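Local atomic coordinates of EAL/GGDEF domain protein (Methylococcus capsulatus, PDB entry 3ICL), a protein that belongs to the GGDEF domain family, whose fold packs helices around a mixed beta-sheet; its own function is not established. Residues T3-L7 and L57-A61; N9-F13 and F82-L86; P30-L34 and I125-P129; F35-D39 and M146-K150. The protein carries 1 engineered substitution. All coordinates share one frame; numbering follows the deposited sequence.

Contact 1. Residues T3-L7 and L57-A61; sequences TVTGL and LRATA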
loop_
_atom_site.group_PDB
_atom_site.type_symbol
_atom_site.label_atom_id
_atom_site.label_comp_id
_atom_site.label_asym_id
_atom_site.label_seq_id
_atom_site.Cartn_x
_atom_site.Cartn_y
_atom_site.Cartn_z
ATOM N N THR A 3 -15.231 3.055 6.650
ATOM C CA THR A 3 -16.500 2.605 6.081
ATOM C C THR A 3 -16.409 2.184 4.617
ATOM O O THR A 3 -16.998 1.182 4.211
ATOM C CB THR A 3 -17.567 3.711 6.189
ATOM O OG1 THR A 3 -17.625 4.189 7.539
ATOM C CG2 THR A 3 -18.934 3.176 5.788
ATOM N N VAL A 4 -15.674 2.957 3.827
ATOM C CA VAL A 4 -15.524 2.670 2.405
ATOM C C VAL A 4 -14.814 1.350 2.112
ATOM O O VAL A 4 -15.235 0.601 1.231
ATOM C CB VAL A 4 -14.765 3.817 1.687
ATOM C CG1 VAL A 4 -14.573 3.482 0.208
ATOM C CG2 VAL A 4 -15.543 5.119 1.834
ATOM N N THR A 5 -13.754 1.053 2.859
ATOM C CA THR A 5 -12.978 -0.166 2.628
ATOM C C THR A 5 -13.088 -1.238 3.701
ATOM O O THR A 5 -12.812 -2.411 3.442
ATOM C CB THR A 5 -11.484 0.157 2.483
ATOM O OG1 THR A 5 -11.000 0.695 3.717
ATOM C CG2 THR A 5 -11.260 1.172 1.371
ATOM N N GLY A 6 -13.478 -0.842 4.907
ATOM C CA GLY A 6 -13.576 -1.803 5.987
ATOM C C GLY A 6 -12.208 -2.025 6.611
ATOM O O GLY A 6 -12.036 -2.903 7.456
ATOM N N LEU A 7 -11.231 -1.226 6.186
ATOM C CA LEU A 7 -9.863 -1.316 6.704
ATOM C C LEU A 7 -9.741 -0.589 8.038
ATOM O O LEU A 7 -10.600 0.208 8.392
ATOM C CB LEU A 7 -8.870 -0.683 5.722
ATOM C CG LEU A 7 -8.633 -1.346 4.363
ATOM C CD1 LEU A 7 -7.645 -0.510 3.557
ATOM C CD2 LEU A 7 -8.108 -2.758 4.564
ATOM N N LEU A 57 -12.428 0.989 -4.447
ATOM C CA LEU A 57 -11.515 1.158 -3.321
ATOM C C LEU A 57 -11.606 -0.003 -2.340
ATOM O O LEU A 57 -10.593 -0.445 -1.794
ATOM C CB LEU A 57 -11.811 2.466 -2.586
ATOM C CG LEU A 57 -11.443 3.767 -3.312
ATOM C CD1 LEU A 57 -11.909 4.961 -2.481
ATOM C CD2 LEU A 57 -9.935 3.825 -3.546
ATOM N N ARG A 58 -12.819 -0.494 -2.112
ATOM C CA ARG A 58 -13.026 -1.605 -1.191
ATOM C C ARG A 58 -12.499 -2.919 -1.776
ATOM O O ARG A 58 -11.964 -3.759 -1.055
ATOM C CB ARG A 58 -14.515 -1.751 -0.865
ATOM C CG ARG A 58 -14.795 -2.648 0.333
ATOM C CD ARG A 58 -16.290 -2.788 0.587
ATOM N NE ARG A 58 -16.563 -3.475 1.848
ATOM C CZ ARG A 58 -16.428 -2.924 3.050
ATOM N NH1 ARG A 58 -16.024 -1.667 3.168
ATOM N NH2 ARG A 58 -16.697 -3.630 4.140
ATOM N N ALA A 59 -12.657 -3.094 -3.084
ATOM C CA ALA A 59 -12.183 -4.306 -3.744
ATOM C C ALA A 59 -10.657 -4.286 -3.818
ATOM O O ALA A 59 -10.013 -5.331 -3.800
ATOM C CB ALA A 59 -12.779 -4.411 -5.149
ATOM N N THR A 60 -10.084 -3.091 -3.910
ATOM C CA THR A 60 -8.629 -2.943 -3.979
ATOM C C THR A 60 -8.023 -3.245 -2.608
ATOM O O THR A 60 -7.003 -3.923 -2.500
ATOM C CB THR A 60 -8.243 -1.510 -4.413
ATOM O OG1 THR A 60 -8.749 -1.260 -5.730
ATOM C CG2 THR A 60 -6.729 -1.340 -4.419
ATOM N N ALA A 61 -8.673 -2.743 -1.566
ATOM C CA ALA A 61 -8.227 -2.950 -0.197
ATOM C C ALA A 61 -8.213 -4.428 0.168
ATOM O O ALA A 61 -7.321 -4.895 0.876
ATOM C CB ALA A 61 -9.139 -2.195 0.758
#
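The loop 3-7 runs so close against helix 50-67 that Thr5 CA and Arg58 CA are 4.1 Å apart, near enough for backbone carbonyls of the loop to meet the root of the arginine side chain. Arg58 leaves the helix with CG anti to its own N (chi1 -166°) and stays extended to NE, which carries the guanidinium along the loop. There NH1 donates to Val4 O at 3.1 Å with an N-H...O angle of 156°. The oxygen lies in the guanidinium plane, whereas NH1 stands above the carbonyl plane of Val4. Thr5 O lies over one face of the same group, offset toward its rim. Arginine suits the place because its long aliphatic part spans from helix to loop and its guanidinium can donate to one carbonyl while another lies over its face. Gly6 suits the turn because its phi is positive, and without a side chain it leaves room beside Arg58 NH2. The turn itself is an ST turn, leading into helix 10-23 of the GGDEF domain: Thr5 OG1 accepts from Leu7 N at 3.1 Å and also bonds to Asp2. Beneath the polar layer, apolar side chains make the rest of the contact. Ala61 CB lies 3.7 Å from Thr5 CB and 3.6 Å from Leu7 CD1, its single methyl leaving space for both. Val4 CG1 crosses Leu57 at a slant, 4.1 Å from Leu57 CB, while Thr5 CG2 rests 3.6 Å from Leu57 O.

Contact 2. Residues N9-F13 and F82-L86; sequences NRQLF and FTILL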
loop_
_atom_site.group_PDB
_atom_site.type_symbol
_atom_site.label_atom_id
_atom_site.label_comp_id
_atom_site.label_asym_id
_atom_site.label_seq_id
_atom_site.Cartn_x
_atom_site.Cartn_y
_atom_site.Cartn_z
ATOM N N ASN A 9 -8.588 2.055 10.970
ATOM C CA ASN A 9 -8.461 3.512 10.943
ATOM C C ASN A 9 -6.995 3.907 10.866
ATOM O O ASN A 9 -6.101 3.085 11.075
ATOM C CB ASN A 9 -9.049 4.151 12.209
ATOM C CG ASN A 9 -10.535 3.908 12.359
ATOM O OD1 ASN A 9 -11.298 4.031 11.401
ATOM N ND2 ASN A 9 -10.959 3.580 13.576
ATOM N N ARG A 10 -6.766 5.182 10.575
ATOM C CA ARG A 10 -5.428 5.744 10.483
ATOM C C ARG A 10 -4.763 5.637 11.860
ATOM O O ARG A 10 -3.564 5.402 11.968
ATOM C CB ARG A 10 -5.535 7.210 10.037
ATOM C CG ARG A 10 -4.235 7.994 9.982
ATOM C CD ARG A 10 -3.156 7.261 9.206
ATOM N NE ARG A 10 -3.647 6.692 7.956
ATOM C CZ ARG A 10 -2.952 5.831 7.220
ATOM N NH1 ARG A 10 -1.742 5.452 7.609
ATOM N NH2 ARG A 10 -3.472 5.329 6.112
ATOM N N GLN A 11 -5.562 5.796 12.910
ATOM C CA GLN A 11 -5.062 5.722 14.283
ATOM C C GLN A 11 -4.589 4.316 14.627
ATOM O O GLN A 11 -3.536 4.137 15.242
ATOM C CB GLN A 11 -6.158 6.136 15.269
ATOM C CG GLN A 11 -5.754 6.053 16.734
ATOM C CD GLN A 11 -4.658 7.033 17.093
ATOM O OE1 GLN A 11 -4.821 8.246 16.953
ATOM N NE2 GLN A 11 -3.531 6.510 17.560
ATOM N N LEU A 12 -5.382 3.320 14.248
ATOM C CA LEU A 12 -5.030 1.936 14.526
ATOM C C LEU A 12 -3.791 1.551 13.726
ATOM O O LEU A 12 -2.902 0.866 14.234
ATOM C CB LEU A 12 -6.193 1.002 14.176
ATOM C CG LEU A 12 -5.949 -0.484 14.457
ATOM C CD1 LEU A 12 -5.505 -0.682 15.906
ATOM C CD2 LEU A 12 -7.222 -1.266 14.168
ATOM N N PHE A 13 -3.725 1.988 12.474
ATOM C CA PHE A 13 -2.556 1.678 11.656
ATOM C C PHE A 13 -1.333 2.259 12.361
ATOM O O PHE A 13 -0.299 1.608 12.497
ATOM C CB PHE A 13 -2.689 2.289 10.259
ATOM C CG PHE A 13 -1.470 2.083 9.395
ATOM C CD1 PHE A 13 -0.377 2.940 9.493
ATOM C CD2 PHE A 13 -1.400 1.001 8.523
ATOM C CE1 PHE A 13 0.774 2.721 8.734
ATOM C CE2 PHE A 13 -0.255 0.770 7.759
ATOM C CZ PHE A 13 0.836 1.635 7.866
ATOM N N PHE A 82 -2.879 3.782 -0.085
ATOM C CA PHE A 82 -2.945 2.794 0.986
ATOM C C PHE A 82 -1.570 2.654 1.636
ATOM O O PHE A 82 -0.552 2.590 0.941
ATOM C CB PHE A 82 -3.373 1.431 0.428
ATOM C CG PHE A 82 -4.780 1.397 -0.101
ATOM C CD1 PHE A 82 -5.850 1.120 0.743
ATOM C CD2 PHE A 82 -5.038 1.646 -1.446
ATOM C CE1 PHE A 82 -7.156 1.092 0.256
ATOM C CE2 PHE A 82 -6.343 1.617 -1.941
ATOM C CZ PHE A 82 -7.400 1.342 -1.087
ATOM N N THR A 83 -1.537 2.632 2.963
ATOM C CA THR A 83 -0.277 2.444 3.671
ATOM C C THR A 83 -0.288 0.996 4.121
ATOM O O THR A 83 -1.213 0.546 4.795
ATOM C CB THR A 83 -0.135 3.355 4.898
ATOM O OG1 THR A 83 -1.311 3.255 5.703
ATOM C CG2 THR A 83 0.091 4.806 4.457
ATOM N N ILE A 84 0.747 0.272 3.732
ATOM C CA ILE A 84 0.859 -1.140 4.039
ATOM C C ILE A 84 2.030 -1.428 4.972
ATOM O O ILE A 84 3.183 -1.154 4.647
ATOM C CB ILE A 84 1.019 -1.918 2.717
ATOM C CG1 ILE A 84 -0.227 -1.675 1.860
ATOM C CG2 ILE A 84 1.266 -3.392 2.986
ATOM C CD1 ILE A 84 0.003 -1.819 0.371
ATOM N N LEU A 85 1.720 -1.983 6.134
ATOM C CA LEU A 85 2.732 -2.321 7.124
ATOM C C LEU A 85 3.068 -3.803 7.101
ATOM O O LEU A 85 2.193 -4.646 7.291
ATOM C CB LEU A 85 2.240 -1.937 8.526
ATOM C CG LEU A 85 2.930 -2.563 9.743
ATOM C CD1 LEU A 85 4.426 -2.251 9.747
ATOM C CD2 LEU A 85 2.266 -2.029 11.009
ATOM N N LEU A 86 4.335 -4.115 6.849
ATOM C CA LEU A 86 4.789 -5.497 6.857
ATOM C C LEU A 86 5.422 -5.687 8.234
ATOM O O LEU A 86 6.517 -5.202 8.512
ATOM C CB LEU A 86 5.802 -5.744 5.734
ATOM C CG LEU A 86 5.274 -5.439 4.326
ATOM C CD1 LEU A 86 6.294 -5.900 3.307
ATOM C CD2 LEU A 86 3.937 -6.138 4.082
#
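Phe13 and Thr83 form the tight part of this contact, where the first turn of helix 10-23 lies over strand 81-86. Phe13 CG is anti to the backbone N (chi1 176°), which sends the ring down toward the strand. Thr83 presents its beta carbon and hydroxyl to one face of that ring: OG1 sits 3.3 Å above the ring plane, over the centre, and Thr83 CB makes a CH-pi contact 4.0 Å from the centroid. On one side of the ring, Phe13 CE2 is 3.1 Å from Thr83 O and 3.8 Å from Leu85 CB. A flat aromatic fits here because its face can take the branched threonine while its edge reaches the neighbouring main chain near Leu85 N. Ala75 and Thr73 of the adjoining strand 73-77, and Leu33 of strand 32-38, also touch the ring.

Arg10, one turn earlier, belongs to the looser, partly exposed side. Its chain folds back at chi2 (50°) and chi3 (45°), and the guanidinium approaches Thr83 end-on. NH1 and NH2 both donate to Thr83 OG1, at 2.9 and 3.0 Å, with the oxygen close to the guanidinium plane. NH2 also bonds to the carbonyl oxygen of Arg76. Thr83 OG1 is further bonded to the carbonyl oxygen of Ala75, an atom that can only accept, so the hydroxyl donates there and its oxygen accepts from both arginine nitrogens. The buried hydroxyl is thus satisfied as donor and acceptor alike, even with an aromatic face against it.

Contact 3. Residues P30-L34 and I125-P129; sequences PVVLL and IAVSP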
loop_
_atom_site.group_PDB
_atom_site.type_symbol
_atom_site.label_atom_id
_atom_site.label_comp_id
_atom_site.label_asym_id
_atom_site.label_seq_id
_atom_site.Cartn_x
_atom_site.Cartn_y
_atom_site.Cartn_z
ATOM N N PRO A 30 13.016 -6.997 9.479
ATOM C CA PRO A 30 12.693 -5.586 9.664
ATOM C C PRO A 30 11.250 -5.212 9.385
ATOM O O PRO A 30 10.472 -5.986 8.829
ATOM C CB PRO A 30 13.635 -4.905 8.684
ATOM C CG PRO A 30 13.532 -5.825 7.508
ATOM C CD PRO A 30 13.655 -7.205 8.164
ATOM N N VAL A 31 10.903 -4.001 9.791
ATOM C CA VAL A 31 9.580 -3.479 9.533
ATOM C C VAL A 31 9.725 -2.858 8.157
ATOM O O VAL A 31 10.735 -2.210 7.865
ATOM C CB VAL A 31 9.192 -2.374 10.537
ATOM C CG1 VAL A 31 7.953 -1.652 10.053
ATOM C CG2 VAL A 31 8.955 -2.979 11.902
ATOM N N VAL A 32 8.742 -3.085 7.300
ATOM C CA VAL A 32 8.773 -2.513 5.966
ATOM C C VAL A 32 7.434 -1.849 5.705
ATOM O O VAL A 32 6.379 -2.388 6.046
ATOM C CB VAL A 32 9.034 -3.575 4.886
ATOM C CG1 VAL A 32 9.029 -2.918 3.503
ATOM C CG2 VAL A 32 10.368 -4.257 5.146
ATOM N N LEU A 33 7.491 -0.672 5.098
ATOM C CA LEU A 33 6.297 0.095 4.800
ATOM C C LEU A 33 6.141 0.278 3.296
ATOM O O LEU A 33 7.080 0.686 2.609
ATOM C CB LEU A 33 6.406 1.460 5.473
ATOM C CG LEU A 33 5.167 2.161 6.016
ATOM C CD1 LEU A 33 4.425 1.264 7.003
ATOM C CD2 LEU A 33 5.624 3.437 6.699
ATOM N N LEU A 34 4.963 -0.057 2.786
ATOM C CA LEU A 34 4.664 0.124 1.372
ATOM C C LEU A 34 3.593 1.203 1.310
ATOM O O LEU A 34 2.656 1.198 2.103
ATOM C CB LEU A 34 4.138 -1.174 0.740
ATOM C CG LEU A 34 5.165 -2.190 0.215
ATOM C CD1 LEU A 34 6.149 -2.559 1.307
ATOM C CD2 LEU A 34 4.440 -3.424 -0.299
ATOM N N ILE A 125 8.522 2.016 -1.400
ATOM C CA ILE A 125 8.831 1.126 -0.285
ATOM C C ILE A 125 9.876 1.692 0.671
ATOM O O ILE A 125 10.894 2.251 0.249
ATOM C CB ILE A 125 9.348 -0.267 -0.757
ATOM C CG1 ILE A 125 8.255 -1.046 -1.497
ATOM C CG2 ILE A 125 9.775 -1.087 0.452
ATOM C CD1 ILE A 125 8.748 -2.285 -2.209
ATOM N N ALA A 126 9.800 1.607 1.917
ATOM C CA ALA A 126 10.753 2.142 2.885
ATOM C C ALA A 126 11.055 1.043 3.894
ATOM O O ALA A 126 10.144 0.469 4.485
ATOM C CB ALA A 126 10.173 3.355 3.587
ATOM N N VAL A 127 12.338 0.755 4.082
ATOM C CA VAL A 127 12.768 -0.288 5.008
ATOM C C VAL A 127 13.395 0.310 6.266
ATOM O O VAL A 127 14.270 1.169 6.182
ATOM C CB VAL A 127 13.815 -1.221 4.348
ATOM C CG1 VAL A 127 14.114 -2.406 5.259
ATOM C CG2 VAL A 127 13.311 -1.694 2.991
ATOM N N SER A 128 12.944 -0.146 7.428
ATOM C CA SER A 128 13.495 0.337 8.689
ATOM C C SER A 128 14.736 -0.494 8.989
ATOM O O SER A 128 14.729 -1.709 8.787
ATOM C CB SER A 128 12.482 0.162 9.823
ATOM O OG SER A 128 12.994 0.687 11.039
ATOM N N PRO A 129 15.807 0.136 9.505
ATOM C CA PRO A 129 15.932 1.562 9.823
ATOM C C PRO A 129 16.568 2.431 8.731
ATOM O O PRO A 129 16.461 3.654 8.774
ATOM C CB PRO A 129 16.785 1.541 11.080
ATOM C CG PRO A 129 17.776 0.471 10.741
ATOM C CD PRO A 129 16.907 -0.626 10.128
HETATM O O HOH W 1 13.000 -2.806 11.226
#
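Val32 and Val127 face each other across two antiparallel strands, 32-38 and 121-127, in the middle of the five-stranded mixed sheet of the GGDEF domain, whose strand order is 2-3-1-4-5. The short strand segments approach to 4.8 Å and run at 168° to one another.

Main-chain hydrogen bonds set the register. Leu33 and Ala126 form a hydrogen-bonded pair, Leu33 N to Ala126 O and Ala126 N to Leu33 O, both 3.0 Å. Ser128 N gives a third, nearly straight bond to Val31 O.

Apolar contacts fill the face bearing Val32, Leu34, Ile125 and Val127. Beta-branched residues suit extended chain and offer methyls near the backbone. Val32 CG1, anti to its N, reaches diagonally to Ile125 CG2 at 3.6 Å, while Val32 CG2 lies alongside Val127 CG1. Leu34 and Ile125 also run side by side, CG to CG1 at 3.7 Å. On the other face Leu33 and the small Ala126 accommodate Leu138 of helix 135-152.

A water bridges Val31 and Ser128: it accepts from Val31 N at 2.8 Å and gives a weak bond to Ser128 O at 3.2 Å.

Contact 4. Residues F35-D39 and M146-K150; sequences FLDVD and MYHAK. With SO4 (sulfate ion), chain C.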
loop_
_atom_site.group_PDB
_atom_site.type_symbol
_atom_site.label_atom_id
_atom_site.label_comp_id
_atom_site.label_asym_id
_atom_site.label_seq_id
_atom_site.Cartn_x
_atom_site.Cartn_y
_atom_site.Cartn_z
ATOM N N PHE A 35 3.752 2.141 0.385
ATOM C CA PHE A 35 2.792 3.222 0.208
ATOM C C PHE A 35 2.294 3.031 -1.220
ATOM O O PHE A 35 3.033 3.252 -2.177
ATOM C CB PHE A 35 3.489 4.582 0.364
ATOM C CG PHE A 35 2.657 5.623 1.072
ATOM C CD1 PHE A 35 1.401 5.988 0.588
ATOM C CD2 PHE A 35 3.147 6.265 2.210
ATOM C CE1 PHE A 35 0.644 6.980 1.225
ATOM C CE2 PHE A 35 2.399 7.262 2.856
ATOM C CZ PHE A 35 1.148 7.619 2.363
ATOM N N LEU A 36 1.045 2.606 -1.357
ATOM C CA LEU A 36 0.467 2.331 -2.665
ATOM C C LEU A 36 -0.460 3.427 -3.158
ATOM O O LEU A 36 -1.251 3.987 -2.400
ATOM C CB LEU A 36 -0.272 0.995 -2.610
ATOM C CG LEU A 36 -0.907 0.421 -3.875
ATOM C CD1 LEU A 36 -1.023 -1.091 -3.710
ATOM C CD2 LEU A 36 -2.266 1.045 -4.118
ATOM N N ASP A 37 -0.361 3.716 -4.449
ATOM C CA ASP A 37 -1.174 4.752 -5.066
ATOM C C ASP A 37 -1.959 4.151 -6.218
ATOM O O ASP A 37 -1.395 3.439 -7.054
ATOM C CB ASP A 37 -0.262 5.852 -5.615
ATOM C CG ASP A 37 -1.020 7.064 -6.102
ATOM O OD1 ASP A 37 -2.250 6.978 -6.314
ATOM O OD2 ASP A 37 -0.371 8.114 -6.284
ATOM N N VAL A 38 -3.262 4.405 -6.246
ATOM C CA VAL A 38 -4.075 3.935 -7.358
ATOM C C VAL A 38 -3.971 5.135 -8.283
ATOM O O VAL A 38 -4.730 6.100 -8.172
ATOM C CB VAL A 38 -5.534 3.678 -6.952
ATOM C CG1 VAL A 38 -6.338 3.225 -8.160
ATOM C CG2 VAL A 38 -5.582 2.602 -5.875
ATOM N N ASP A 39 -2.984 5.071 -9.170
ATOM C CA ASP A 39 -2.685 6.151 -10.098
ATOM C C ASP A 39 -3.826 6.732 -10.917
ATOM O O ASP A 39 -3.930 7.950 -11.041
ATOM C CB ASP A 39 -1.563 5.728 -11.054
ATOM C CG ASP A 39 -0.275 5.369 -10.328
ATOM O OD1 ASP A 39 -0.071 5.837 -9.187
ATOM O OD2 ASP A 39 0.543 4.625 -10.912
HETATM N N MSE A 146 7.229 6.353 -3.603
HETATM C CA MSE A 146 6.005 6.101 -4.354
HETATM C C MSE A 146 5.849 7.101 -5.502
HETATM O O MSE A 146 5.701 6.707 -6.658
HETATM C CB MSE A 146 4.799 6.205 -3.422
HETATM C CG MSE A 146 3.480 5.789 -4.050
HETATM SE SE MSE A 146 1.974 6.253 -2.912
HETATM C CE MSE A 146 1.811 8.120 -3.451
ATOM N N TYR A 147 5.877 8.393 -5.179
ATOM C CA TYR A 147 5.733 9.427 -6.196
ATOM C C TYR A 147 6.842 9.362 -7.235
ATOM O O TYR A 147 6.622 9.689 -8.399
ATOM C CB TYR A 147 5.685 10.817 -5.546
ATOM C CG TYR A 147 4.337 11.136 -4.935
ATOM C CD1 TYR A 147 3.190 11.182 -5.727
ATOM C CD2 TYR A 147 4.206 11.374 -3.568
ATOM C CE1 TYR A 147 1.942 11.456 -5.174
ATOM C CE2 TYR A 147 2.964 11.649 -3.003
ATOM C CZ TYR A 147 1.836 11.686 -3.814
ATOM O OH TYR A 147 0.604 11.938 -3.264
ATOM N N HIS A 148 8.034 8.943 -6.824
ATOM C CA HIS A 148 9.140 8.815 -7.766
ATOM C C HIS A 148 8.772 7.730 -8.771
ATOM O O HIS A 148 8.932 7.901 -9.982
ATOM C CB HIS A 148 10.431 8.433 -7.035
ATOM C CG HIS A 148 11.151 9.600 -6.429
ATOM N ND1 HIS A 148 12.135 9.453 -5.475
ATOM C CD2 HIS A 148 11.049 10.930 -6.661
ATOM C CE1 HIS A 148 12.607 10.643 -5.144
ATOM N NE2 HIS A 148 11.964 11.556 -5.850
ATOM N N ALA A 149 8.272 6.613 -8.254
ATOM C CA ALA A 149 7.865 5.497 -9.092
ATOM C C ALA A 149 6.788 5.964 -10.067
ATOM O O ALA A 149 6.904 5.770 -11.274
ATOM C CB ALA A 149 7.330 4.357 -8.222
ATOM N N LYS A 150 5.752 6.596 -9.531
ATOM C CA LYS A 150 4.641 7.095 -10.336
ATOM C C LYS A 150 5.103 8.012 -11.464
ATOM O O LYS A 150 4.501 8.043 -12.536
ATOM C CB LYS A 150 3.649 7.848 -9.447
ATOM C CG LYS A 150 2.378 8.274 -10.163
ATOM C CD LYS A 150 1.463 9.070 -9.245
ATOM C CE LYS A 150 0.226 9.540 -9.981
ATOM N NZ LYS A 150 -0.532 10.556 -9.197
HETATM S S SO4 C . -2.088 11.786 -6.061
HETATM O O1 SO4 C . -1.639 11.761 -4.656
HETATM O O2 SO4 C . -3.558 11.930 -6.099
HETATM O O3 SO4 C . -1.460 12.926 -6.757
HETATM O O4 SO4 C . -1.705 10.525 -6.729
#
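Asp37 and Lys150 meet beside a sulfate ion, probably taken from the crystallisation liquor. Lys150 NZ donates to sulfate O4 at 2.7 Å, and Asp37 OD2 lies 2.8 Å from the same oxygen. Between the two residues the salt bridge is long, 3.8 Å from OD2 to NZ. Tyr147 OH donates to sulfate O1 at 2.6 Å, with that oxygen near the plane of the ring, and Lys81 NZ bonds to the ion as well. Two lysines and a phenol suit a group with a double negative charge.

The next shell fixes these ends. Lys150 is extended throughout, with CG anti to the backbone N (chi1 -174°), and its methylenes slide past Asp39 in the opposite direction, Asp39 OD1 being 3.6 Å from CD. Asp39 OD2 is in turn held by Ser122. Selenomethionine Met146 reaches from the helix onto the strand: its SE is 3.5 Å from Asp37 CB, and its CE methyl lies over the centre of one face of the Tyr147 ring. That flexible chain also makes an oblique Met-aromatic contact with Phe35, SE to ring centroid 4.7 Å, so the apolar layer between helix and sheet begins directly beside Asp37.

Further out, strand 35-38 and helix 146-150 cross at -39°, and backbone bonding to Ser122 of the neighbouring strand 121-127 holds Asp37 in the sheet. The ion lies near the hairpin joining strands 73-77 and 81-86, where Asp80 lies in the turn and Lys81 opens the next strand, the place of the signature that gives GGDEF domains their name.

Contacts 2 and 3 are buried, while contacts 1 and 4 are only partly so, yet burial does not exclude polar chemistry: buried contact 2 turns on a hydroxyl. Strand 32-38 serves both contact 3, by sheet pairing, and contact 4, by packing under helix 135-152. Strand 81-86, used in contact 2, neighbours it and joins contacts 3 and 4 through probable backbone bonds such as Ile84 N to Leu34 O. Phe82 in turn packs on Leu7 and Ala61 of contact 1. Contact 3 relies on main-chain bonds and methyls, contact 2 on an arginine and a ring sharing one hydroxyl, contact 1 on arginine reaching loop carbonyls, and contact 4 on charges gathered round an anion.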